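Regulator of G-protein signaling 16 (Mus musculus, PDB 3C7L) speeds GTP hydrolysis by G protein alpha subunits, driving them into the inactive GDP-bound form and so damping receptor signalling, including phototransduction. Local coordinates at residues Lys58-Ser62 against Ala63-Ala67; Glu49-Leu52 against Ala53-Phe57; Leu95-Thr98 against Asn99-Ala103; His71-Phe74 against Asp75-Arg79. All coordinates share one frame; numbering follows the deposited sequence.

Contact 1: residues Lys58-Ser62 against Ala63-Ala67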
loop_
_atom_site.group_PDB
_atom_site.type_symbol
_atom_site.label_atom_id
_atom_site.label_comp_id
_atom_site.label_asym_id
_atom_site.label_seq_id
_atom_site.Cartn_x
_atom_site.Cartn_y
_atom_site.Cartn_z
ATOM N N LYS A 58 -5.758 -8.262 -6.753
ATOM C CA LYS A 58 -5.233 -9.418 -7.462
ATOM C C LYS A 58 -5.990 -10.724 -7.236
ATOM O O LYS A 58 -5.722 -11.725 -7.901
ATOM C CB LYS A 58 -3.753 -9.600 -7.145
ATOM C CG LYS A 58 -2.877 -8.578 -7.851
ATOM C CD LYS A 58 -1.420 -8.994 -7.840
ATOM C CE LYS A 58 -0.561 -8.029 -8.644
ATOM N NZ LYS A 58 0.880 -8.417 -8.620
ATOM N N LYS A 59 -6.938 -10.710 -6.308
ATOM C CA LYS A 59 -7.745 -11.890 -6.027
ATOM C C LYS A 59 -8.993 -11.926 -6.916
ATOM O O LYS A 59 -9.677 -12.945 -6.996
ATOM C CB LYS A 59 -8.163 -11.904 -4.557
ATOM C CG LYS A 59 -9.186 -12.975 -4.228
ATOM C CD LYS A 59 -9.616 -12.920 -2.777
ATOM C CE LYS A 59 -10.754 -13.886 -2.526
ATOM N NZ LYS A 59 -11.945 -13.512 -3.335
ATOM N N ILE A 60 -9.283 -10.809 -7.580
ATOM C CA ILE A 60 -10.454 -10.704 -8.455
ATOM C C ILE A 60 -10.252 -11.470 -9.763
ATOM O O ILE A 60 -9.226 -11.318 -10.426
ATOM C CB ILE A 60 -10.764 -9.226 -8.786
ATOM C CG1 ILE A 60 -11.011 -8.445 -7.491
ATOM C CG2 ILE A 60 -11.983 -9.131 -9.695
ATOM C CD1 ILE A 60 -11.279 -6.968 -7.709
ATOM N N ARG A 61 -11.233 -12.290 -10.138
ATOM C CA ARG A 61 -11.135 -13.083 -11.370
ATOM C C ARG A 61 -11.939 -12.490 -12.519
ATOM O O ARG A 61 -11.461 -12.410 -13.653
ATOM C CB ARG A 61 -11.601 -14.518 -11.108
ATOM C CG ARG A 61 -10.665 -15.315 -10.215
ATOM C CD ARG A 61 -11.323 -16.596 -9.737
ATOM N NE ARG A 61 -10.449 -17.374 -8.866
ATOM C CZ ARG A 61 -10.845 -18.433 -8.168
ATOM N NH1 ARG A 61 -12.106 -18.841 -8.239
ATOM N NH2 ARG A 61 -9.982 -19.086 -7.398
ATOM N N SER A 62 -13.164 -12.079 -12.214
ATOM C CA SER A 62 -14.062 -11.493 -13.202
ATOM C C SER A 62 -13.452 -10.279 -13.892
ATOM O O SER A 62 -12.940 -9.373 -13.238
ATOM C CB SER A 62 -15.376 -11.096 -12.536
ATOM O OG SER A 62 -16.164 -10.307 -13.404
ATOM N N ALA A 63 -13.521 -10.266 -15.219
ATOM C CA ALA A 63 -12.973 -9.171 -16.009
ATOM C C ALA A 63 -13.669 -7.840 -15.726
ATOM O O ALA A 63 -13.024 -6.791 -15.697
ATOM C CB ALA A 63 -13.066 -9.506 -17.496
ATOM N N THR A 64 -14.984 -7.882 -15.523
ATOM C CA THR A 64 -15.741 -6.666 -15.245
ATOM C C THR A 64 -15.366 -6.065 -13.897
ATOM O O THR A 64 -15.193 -4.852 -13.779
ATOM C CB THR A 64 -17.268 -6.919 -15.268
ATOM O OG1 THR A 64 -17.564 -8.153 -14.598
ATOM C CG2 THR A 64 -17.778 -6.977 -16.696
ATOM N N LYS A 65 -15.235 -6.910 -12.879
ATOM C CA LYS A 65 -14.873 -6.422 -11.553
ATOM C C LYS A 65 -13.438 -5.907 -11.552
ATOM O O LYS A 65 -13.138 -4.908 -10.905
ATOM C CB LYS A 65 -15.029 -7.520 -10.499
ATOM C CG LYS A 65 -14.825 -7.009 -9.078
ATOM C CD LYS A 65 -14.982 -8.115 -8.045
ATOM C CE LYS A 65 -14.736 -7.594 -6.633
ATOM N NZ LYS A 65 -14.874 -8.674 -5.613
ATOM N N LEU A 66 -12.552 -6.592 -12.270
ATOM C CA LEU A 66 -11.158 -6.165 -12.356
ATOM C C LEU A 66 -11.109 -4.755 -12.938
ATOM O O LEU A 66 -10.411 -3.882 -12.423
ATOM C CB LEU A 66 -10.352 -7.110 -13.254
ATOM C CG LEU A 66 -9.855 -8.426 -12.652
ATOM C CD1 LEU A 66 -9.376 -9.355 -13.765
ATOM C CD2 LEU A 66 -8.735 -8.143 -11.656
ATOM N N ALA A 67 -11.859 -4.543 -14.016
ATOM C CA ALA A 67 -11.913 -3.242 -14.679
ATOM C C ALA A 67 -12.396 -2.161 -13.722
ATOM O O ALA A 67 -11.767 -1.110 -13.587
ATOM C CB ALA A 67 -12.841 -3.311 -15.890
#
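The N-terminal cap of helix 63-78 forms here, where the loop after helix 45-57 turns into the next helix of the RGS domain. Ser62 is the N-cap residue. Its carbonyl starts the helix: Leu66 N donates to Ser62 O at 3.0 Å, with an N-H...O angle of 158°. The hydroxyls of Ser62 and Thr64 meet tip to tip, and Thr64 OG1 is hydrogen-bonded to Ser62 OG at 2.8 Å. The Thr64 torsion explains this. OG1 sits between the backbone N and the carbonyl carbon (chi1 42°), which turns it back toward the start of the helix.

Ile60, in the loop before the cap, makes the apolar contacts. Its side chain crosses that of Lys65 at about a right angle. Ile60 CG2 reaches Lys65 CB at 3.5 Å, and Ile60 CD1 lies 3.7 Å from Lys65 CE. The lysine can offer its methylenes because its chain is fully extended. Leu66 comes to Ile60 from another side. Its CD2 methyl lies 3.7 Å from Ile60 CB and 3.4 Å from Ile60 O. Its other methyl, CD1, is 3.7 Å from Arg61 O. Carbon contacts of Ile60 thus lay the loop against the first turn of the helix, while the hydrogen bonds are at Ser62.

The contact lies at the surface. Lys58 is tied to helix 109-128 by a salt bridge from NZ to Asp109. Leu66 also packs on Phe57, the last residue of helix 45-57, and so links the two helices that the loop joins.

Contact 2: residues Glu49-Leu52 against Ala53-Phe57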
loop_
_atom_site.group_PDB
_atom_site.type_symbol
_atom_site.label_atom_id
_atom_site.label_comp_id
_atom_site.label_asym_id
_atom_site.label_seq_id
_atom_site.Cartn_x
_atom_site.Cartn_y
_atom_site.Cartn_z
ATOM N N GLU A 49 -2.949 1.834 2.919
ATOM C CA GLU A 49 -4.278 1.568 2.376
ATOM C C GLU A 49 -4.177 1.143 0.918
ATOM O O GLU A 49 -4.884 0.241 0.469
ATOM C CB GLU A 49 -5.160 2.816 2.521
ATOM C CG GLU A 49 -5.428 3.149 3.983
ATOM C CD GLU A 49 -6.172 4.454 4.198
ATOM O OE1 GLU A 49 -6.349 5.232 3.232
ATOM O OE2 GLU A 49 -6.568 4.699 5.355
ATOM N N PHE A 50 -3.279 1.790 0.184
ATOM C CA PHE A 50 -3.069 1.472 -1.221
ATOM C C PHE A 50 -2.494 0.067 -1.374
ATOM O O PHE A 50 -2.951 -0.705 -2.218
ATOM C CB PHE A 50 -2.120 2.496 -1.854
ATOM C CG PHE A 50 -1.645 2.118 -3.227
ATOM C CD1 PHE A 50 -2.553 1.884 -4.254
ATOM C CD2 PHE A 50 -0.287 1.992 -3.494
ATOM C CE1 PHE A 50 -2.114 1.530 -5.528
ATOM C CE2 PHE A 50 0.160 1.641 -4.755
ATOM C CZ PHE A 50 -0.754 1.408 -5.778
ATOM N N TRP A 51 -1.493 -0.262 -0.559
ATOM C CA TRP A 51 -0.867 -1.580 -0.625
ATOM C C TRP A 51 -1.917 -2.663 -0.397
ATOM O O TRP A 51 -2.016 -3.612 -1.169
ATOM C CB TRP A 51 0.243 -1.698 0.428
ATOM C CG TRP A 51 1.108 -2.926 0.278
ATOM C CD1 TRP A 51 2.259 -3.034 -0.444
ATOM C CD2 TRP A 51 0.872 -4.220 0.851
ATOM N NE1 TRP A 51 2.759 -4.314 -0.357
ATOM C CE2 TRP A 51 1.924 -5.061 0.430
ATOM C CE3 TRP A 51 -0.132 -4.750 1.677
ATOM C CZ2 TRP A 51 2.007 -6.407 0.810
ATOM C CZ3 TRP A 51 -0.049 -6.089 2.057
ATOM C CH2 TRP A 51 1.014 -6.900 1.622
ATOM N N LEU A 52 -2.709 -2.516 0.657
ATOM C CA LEU A 52 -3.756 -3.489 0.968
ATOM C C LEU A 52 -4.806 -3.574 -0.145
ATOM O O LEU A 52 -5.349 -4.647 -0.411
ATOM C CB LEU A 52 -4.443 -3.125 2.285
ATOM C CG LEU A 52 -3.608 -3.175 3.567
ATOM C CD1 LEU A 52 -4.357 -2.456 4.667
ATOM C CD2 LEU A 52 -3.333 -4.616 3.968
ATOM N N ALA A 53 -5.090 -2.449 -0.791
ATOM C CA ALA A 53 -6.075 -2.429 -1.872
ATOM C C ALA A 53 -5.559 -3.213 -3.071
ATOM O O ALA A 53 -6.338 -3.844 -3.789
ATOM C CB ALA A 53 -6.385 -0.992 -2.276
ATOM N N CYS A 54 -4.246 -3.171 -3.286
ATOM C CA CYS A 54 -3.624 -3.894 -4.389
ATOM C C CYS A 54 -3.699 -5.396 -4.139
ATOM O O CYS A 54 -3.888 -6.179 -5.067
ATOM C CB CYS A 54 -2.156 -3.490 -4.545
ATOM S SG CYS A 54 -1.892 -1.828 -5.199
ATOM N N GLU A 55 -3.540 -5.788 -2.877
ATOM C CA GLU A 55 -3.595 -7.191 -2.487
ATOM C C GLU A 55 -4.966 -7.812 -2.726
ATOM O O GLU A 55 -5.067 -8.962 -3.151
ATOM C CB GLU A 55 -3.218 -7.344 -1.014
ATOM C CG GLU A 55 -1.750 -7.136 -0.729
ATOM C CD GLU A 55 -0.864 -8.080 -1.514
ATOM O OE1 GLU A 55 -0.343 -7.674 -2.570
ATOM O OE2 GLU A 55 -0.706 -9.239 -1.086
ATOM N N GLU A 56 -6.025 -7.065 -2.445
ATOM C CA GLU A 56 -7.355 -7.606 -2.663
ATOM C C GLU A 56 -7.690 -7.589 -4.162
ATOM O O GLU A 56 -8.410 -8.459 -4.655
ATOM C CB GLU A 56 -8.398 -6.820 -1.855
ATOM C CG GLU A 56 -8.545 -5.364 -2.242
ATOM C CD GLU A 56 -9.729 -4.690 -1.554
ATOM O OE1 GLU A 56 -10.819 -5.302 -1.525
ATOM O OE2 GLU A 56 -9.571 -3.550 -1.057
ATOM N N PHE A 57 -7.145 -6.616 -4.886
ATOM C CA PHE A 57 -7.376 -6.495 -6.326
ATOM C C PHE A 57 -6.918 -7.725 -7.107
ATOM O O PHE A 57 -7.603 -8.179 -8.023
ATOM C CB PHE A 57 -6.647 -5.259 -6.870
ATOM C CG PHE A 57 -6.648 -5.156 -8.377
ATOM C CD1 PHE A 57 -7.814 -4.843 -9.069
ATOM C CD2 PHE A 57 -5.478 -5.372 -9.101
ATOM C CE1 PHE A 57 -7.817 -4.745 -10.459
ATOM C CE2 PHE A 57 -5.469 -5.277 -10.496
ATOM C CZ PHE A 57 -6.642 -4.963 -11.175
#
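Trp51 and Glu55 lie one helical turn apart, with the glutamate laid over a face of the indole. Glu55 CG sits above the six-membered ring, 3.7 Å from its centroid and 22° off the ring normal. This is a CH-pi contact. The nearest ring atom is Trp51 CZ3, at 3.4 Å from Glu55 CG. The bend of Glu55 at chi2 (-58°) carries CD back over the ring, and the carboxylate stacks there, its plane 23° from that of the indole. Glu55 OE1 is then held by Gln112 on helix 109-128. With an alanine in place of Trp51, Glu55 CG would probably lose the flat surface it rests on, leaving the carboxylate freer to turn about its bond to Gln112.

Phe50 and Cys54 make a second pair with the same spacing. Both belong to helix 45-57, one of the helices of the all-helical RGS fold, and they look into its core. Cys54 SG lies over one face of the phenyl ring, 3.7 Å from the centroid, in a sulfur-aromatic contact. It is shifted toward the rim, so that Phe50 CE1 is its closest ring atom at 3.4 Å. Ala111 and Thr115 of helix 109-128 also touch the Phe50 ring.

The backbone keeps both pairs in step. Cys54 N donates to Phe50 O at 3.0 Å, and Glu55 N donates to Trp51 O at 3.2 Å. On another side of the helix, Glu49 OE2 accepts a hydrogen bond from His36 NE2.

Contact 3: residues Leu95-Thr98 against Asn99-Ala103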
loop_
_atom_site.group_PDB
_atom_site.type_symbol
_atom_site.label_atom_id
_atom_site.label_comp_id
_atom_site.label_asym_id
_atom_site.label_seq_id
_atom_site.Cartn_x
_atom_site.Cartn_y
_atom_site.Cartn_z
ATOM N N LEU A 95 3.141 4.978 -16.224
ATOM C CA LEU A 95 3.236 3.542 -16.468
ATOM C C LEU A 95 1.940 2.858 -16.033
ATOM O O LEU A 95 1.384 2.031 -16.753
ATOM C CB LEU A 95 4.409 2.949 -15.678
ATOM C CG LEU A 95 4.523 1.423 -15.751
ATOM C CD1 LEU A 95 5.144 1.053 -17.073
ATOM C CD2 LEU A 95 5.368 0.880 -14.612
ATOM N N THR A 96 1.463 3.216 -14.846
ATOM C CA THR A 96 0.243 2.626 -14.315
ATOM C C THR A 96 -0.949 2.934 -15.218
ATOM O O THR A 96 -1.771 2.065 -15.483
ATOM C CB THR A 96 -0.024 3.135 -12.882
ATOM O OG1 THR A 96 1.121 2.854 -12.063
ATOM C CG2 THR A 96 -1.244 2.452 -12.286
ATOM N N LYS A 97 -1.034 4.171 -15.699
ATOM C CA LYS A 97 -2.125 4.566 -16.589
ATOM C C LYS A 97 -2.052 3.754 -17.885
ATOM O O LYS A 97 -3.073 3.289 -18.390
ATOM C CB LYS A 97 -2.030 6.059 -16.912
ATOM C CG LYS A 97 -3.110 6.556 -17.862
ATOM C CD LYS A 97 -2.870 8.009 -18.260
ATOM C CE LYS A 97 -3.976 8.526 -19.172
ATOM N NZ LYS A 97 -3.763 9.953 -19.574
ATOM N N THR A 98 -0.841 3.593 -18.413
ATOM C CA THR A 98 -0.620 2.833 -19.642
ATOM C C THR A 98 -1.047 1.385 -19.436
ATOM O O THR A 98 -1.668 0.780 -20.309
ATOM C CB THR A 98 0.868 2.861 -20.053
ATOM O OG1 THR A 98 1.242 4.203 -20.389
ATOM C CG2 THR A 98 1.121 1.947 -21.251
ATOM N N ASN A 99 -0.705 0.832 -18.278
ATOM C CA ASN A 99 -1.075 -0.539 -17.960
ATOM C C ASN A 99 -2.586 -0.634 -17.823
ATOM O O ASN A 99 -3.189 -1.643 -18.165
ATOM C CB ASN A 99 -0.421 -0.981 -16.651
ATOM C CG ASN A 99 1.088 -1.065 -16.752
ATOM O OD1 ASN A 99 1.644 -1.106 -17.848
ATOM N ND2 ASN A 99 1.755 -1.113 -15.605
ATOM N N LEU A 100 -3.190 0.427 -17.306
ATOM C CA LEU A 100 -4.633 0.477 -17.123
ATOM C C LEU A 100 -5.285 0.458 -18.505
ATOM O O LEU A 100 -6.362 -0.107 -18.690
ATOM C CB LEU A 100 -5.010 1.766 -16.382
ATOM C CG LEU A 100 -6.386 1.884 -15.722
ATOM C CD1 LEU A 100 -6.438 0.991 -14.493
ATOM C CD2 LEU A 100 -6.638 3.337 -15.328
ATOM N N GLN A 101 -4.611 1.071 -19.473
ATOM C CA GLN A 101 -5.113 1.147 -20.843
ATOM C C GLN A 101 -5.117 -0.203 -21.552
ATOM O O GLN A 101 -5.936 -0.440 -22.439
ATOM C CB GLN A 101 -4.272 2.132 -21.666
ATOM C CG GLN A 101 -4.064 3.498 -21.025
ATOM C CD GLN A 101 -5.360 4.235 -20.751
ATOM O OE1 GLN A 101 -6.210 3.762 -19.997
ATOM N NE2 GLN A 101 -5.516 5.407 -21.361
ATOM N N ALA A 102 -4.204 -1.088 -21.162
ATOM C CA ALA A 102 -4.106 -2.399 -21.792
ATOM C C ALA A 102 -4.570 -3.552 -20.911
ATOM O O ALA A 102 -4.312 -4.713 -21.220
ATOM C CB ALA A 102 -2.677 -2.643 -22.253
ATOM N N ALA A 103 -5.247 -3.226 -19.817
ATOM C CA ALA A 103 -5.773 -4.228 -18.897
ATOM C C ALA A 103 -4.838 -5.399 -18.584
ATOM O O ALA A 103 -5.002 -6.498 -19.119
ATOM C CB ALA A 103 -7.096 -4.760 -19.428
#
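Asn99 folds its side chain back across Leu95, near the C-terminal end of helix 90-101 in the RGS helical bundle. Its amide lies against the Leu95 carbonyl, with Asn99 CG 3.1 Å from Leu95 O. Asn99 ND2 also rests on the leucine side chain, 3.8 Å from Leu95 CG. The amide reaches back because CG stands anti to its own carbonyl carbon (chi1 -66°). The backbone of the same pair is bonded: Asn99 N donates to Leu95 O at 2.9 Å with an angle of 156°.

The next shell fixes the amide. Asn99 ND2 donates to Cys107 O, and this ties the end of helix 90-101 to the loop that leads into helix 109-128. Leu95 in turn packs on Val110. Facing helix 63-78, Leu100 packs on Ala70 and His71, and its own backbone is held by Leu100 N to Thr96 O at 2.8 Å. Thr96 OG1 is bound one turn back, at Thr92 O.

The helix ends after Gln101. Ala102 N still donates to Asn99 O at 3.2 Å, while its bond to Thr98 O, at 3.3 Å, is weak.

Contact 4: residues His71-Phe74 against Asp75-Arg79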
loop_
_atom_site.group_PDB
_atom_site.type_symbol
_atom_site.label_atom_id
_atom_site.label_comp_id
_atom_site.label_asym_id
_atom_site.label_seq_id
_atom_site.Cartn_x
_atom_site.Cartn_y
_atom_site.Cartn_z
ATOM N N HIS A 71 -10.059 0.887 -11.857
ATOM C CA HIS A 71 -10.375 2.294 -12.074
ATOM C C HIS A 71 -10.553 3.040 -10.759
ATOM O O HIS A 71 -10.158 4.197 -10.643
ATOM C CB HIS A 71 -11.641 2.423 -12.927
ATOM C CG HIS A 71 -11.409 2.163 -14.381
ATOM N ND1 HIS A 71 -12.360 1.587 -15.199
ATOM C CD2 HIS A 71 -10.335 2.409 -15.169
ATOM C CE1 HIS A 71 -11.879 1.487 -16.425
ATOM N NE2 HIS A 71 -10.652 1.978 -16.435
ATOM N N HIS A 72 -11.154 2.382 -9.771
ATOM C CA HIS A 72 -11.351 3.002 -8.465
ATOM C C HIS A 72 -10.002 3.174 -7.768
ATOM O O HIS A 72 -9.735 4.213 -7.173
ATOM C CB HIS A 72 -12.281 2.155 -7.589
ATOM C CG HIS A 72 -12.276 2.555 -6.144
ATOM N ND1 HIS A 72 -12.753 3.771 -5.704
ATOM C CD2 HIS A 72 -11.815 1.914 -5.043
ATOM C CE1 HIS A 72 -12.585 3.864 -4.397
ATOM N NE2 HIS A 72 -12.017 2.750 -3.971
ATOM N N ILE A 73 -9.153 2.152 -7.845
ATOM C CA ILE A 73 -7.832 2.217 -7.222
ATOM C C ILE A 73 -6.993 3.321 -7.866
ATOM O O ILE A 73 -6.325 4.093 -7.175
ATOM C CB ILE A 73 -7.102 0.855 -7.341
ATOM C CG1 ILE A 73 -7.771 -0.162 -6.410
ATOM C CG2 ILE A 73 -5.615 1.013 -7.010
ATOM C CD1 ILE A 73 -7.186 -1.571 -6.490
ATOM N N PHE A 74 -7.045 3.404 -9.190
ATOM C CA PHE A 74 -6.299 4.428 -9.920
ATOM C C PHE A 74 -6.798 5.835 -9.548
ATOM O O PHE A 74 -6.009 6.732 -9.265
ATOM C CB PHE A 74 -6.462 4.214 -11.427
ATOM C CG PHE A 74 -5.674 5.177 -12.265
ATOM C CD1 PHE A 74 -4.331 4.948 -12.534
ATOM C CD2 PHE A 74 -6.273 6.326 -12.771
ATOM C CE1 PHE A 74 -3.591 5.851 -13.296
ATOM C CE2 PHE A 74 -5.544 7.235 -13.534
ATOM C CZ PHE A 74 -4.201 6.996 -13.796
ATOM N N ASP A 75 -8.112 6.017 -9.544
ATOM C CA ASP A 75 -8.704 7.315 -9.225
ATOM C C ASP A 75 -8.530 7.713 -7.770
ATOM O O ASP A 75 -8.440 8.895 -7.451
ATOM C CB ASP A 75 -10.200 7.328 -9.554
ATOM C CG ASP A 75 -10.472 7.264 -11.044
ATOM O OD1 ASP A 75 -9.535 7.505 -11.837
ATOM O OD2 ASP A 75 -11.634 6.983 -11.416
ATOM N N GLU A 76 -8.490 6.730 -6.885
ATOM C CA GLU A 76 -8.347 7.034 -5.472
ATOM C C GLU A 76 -6.910 7.229 -5.000
ATOM O O GLU A 76 -6.648 8.102 -4.175
ATOM C CB GLU A 76 -9.020 5.944 -4.624
ATOM C CG GLU A 76 -8.741 6.084 -3.140
ATOM C CD GLU A 76 -9.742 5.349 -2.272
ATOM O OE1 GLU A 76 -10.038 4.167 -2.552
ATOM O OE2 GLU A 76 -10.225 5.961 -1.296
ATOM N N TYR A 77 -5.980 6.435 -5.527
ATOM C CA TYR A 77 -4.587 6.513 -5.089
ATOM C C TYR A 77 -3.504 6.919 -6.087
ATOM O O TYR A 77 -2.457 7.420 -5.676
ATOM C CB TYR A 77 -4.147 5.167 -4.499
ATOM C CG TYR A 77 -5.032 4.602 -3.414
ATOM C CD1 TYR A 77 -6.025 3.676 -3.715
ATOM C CD2 TYR A 77 -4.847 4.964 -2.080
ATOM C CE1 TYR A 77 -6.812 3.114 -2.715
ATOM C CE2 TYR A 77 -5.630 4.411 -1.067
ATOM C CZ TYR A 77 -6.608 3.484 -1.394
ATOM O OH TYR A 77 -7.371 2.914 -0.404
ATOM N N ILE A 78 -3.728 6.702 -7.379
ATOM C CA ILE A 78 -2.683 6.986 -8.360
ATOM C C ILE A 78 -2.693 8.302 -9.138
ATOM O O ILE A 78 -1.668 8.985 -9.198
ATOM C CB ILE A 78 -2.586 5.834 -9.393
ATOM C CG1 ILE A 78 -2.390 4.497 -8.675
ATOM C CG2 ILE A 78 -1.418 6.084 -10.352
ATOM C CD1 ILE A 78 -1.046 4.354 -7.962
ATOM N N ARG A 79 -3.823 8.657 -9.742
ATOM C CA ARG A 79 -3.871 9.882 -10.542
ATOM C C ARG A 79 -3.568 11.163 -9.775
ATOM O O ARG A 79 -3.820 11.269 -8.576
ATOM C CB ARG A 79 -5.226 10.021 -11.256
ATOM C CG ARG A 79 -6.428 10.252 -10.352
ATOM C CD ARG A 79 -7.691 10.470 -11.185
ATOM N NE ARG A 79 -8.895 10.524 -10.356
ATOM C CZ ARG A 79 -10.128 10.699 -10.828
ATOM N NH1 ARG A 79 -10.327 10.844 -12.132
ATOM N NH2 ARG A 79 -11.164 10.718 -9.997
#
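Hydrogen bonds first: Phe74 O takes two donors, Ile78 N and Arg79 N, each at 3.0 Å and from opposite faces of the carbonyl plane. The Arg79 bond is the straighter, at 168° against 137°. Since it spans five residues, the turn at 75-78 is a wider, pi-type one.

Apolar contacts gather on the Phe74 ring. Ile78 CG2 lies 3.7 Å from Phe74 CE1, and Arg79 CB lies 3.6 Å from Phe74 CE2. Arg79 N stands over the centre of one ring face. With CG anti to the backbone N (chi1 -177°), the ring also reaches Leu100 and Lys97 of helix 90-101. Were an alanine here, Ile78, Arg79 and Leu100 would probably lose their common packing surface and a gap would open between the helices.

Charges come last. Arg79 NE forms a salt bridge with Asp75 OD1 at 3.4 Å, but the oxygen lies well out of the guanidinium plane. That same oxygen sits at the edge of the Phe74 ring, in its plane, 3.6 Å from Phe74 CD2. Arg79 NE makes a weak hydrogen bond to the backbone Asp75 O, while its pairing with OD1 is of charges alone. The two bonds on Phe74 O probably do more to fix the turn.

The four contacts are local turns of three helices in one RGS domain. Contact 4 lies between contacts 2 and 3. Its centre is about 11 Å from that of contact 2 and about 12 Å from that of contact 3, and it packs on both. Phe50 CZ meets Ile78 CD1 at 3.7 Å, and Thr96 CG2 meets Phe74 CD1 at 4.0 Å. Contacts 1 and 4 mark the two ends of helix 63-78. Contact 1 also touches contact 2, through Leu66 O and Phe57 CE1. Contacts 2 and 3 do not touch. As in related RGS domains, the loop following contact 4 probably helps to meet the G alpha subunit.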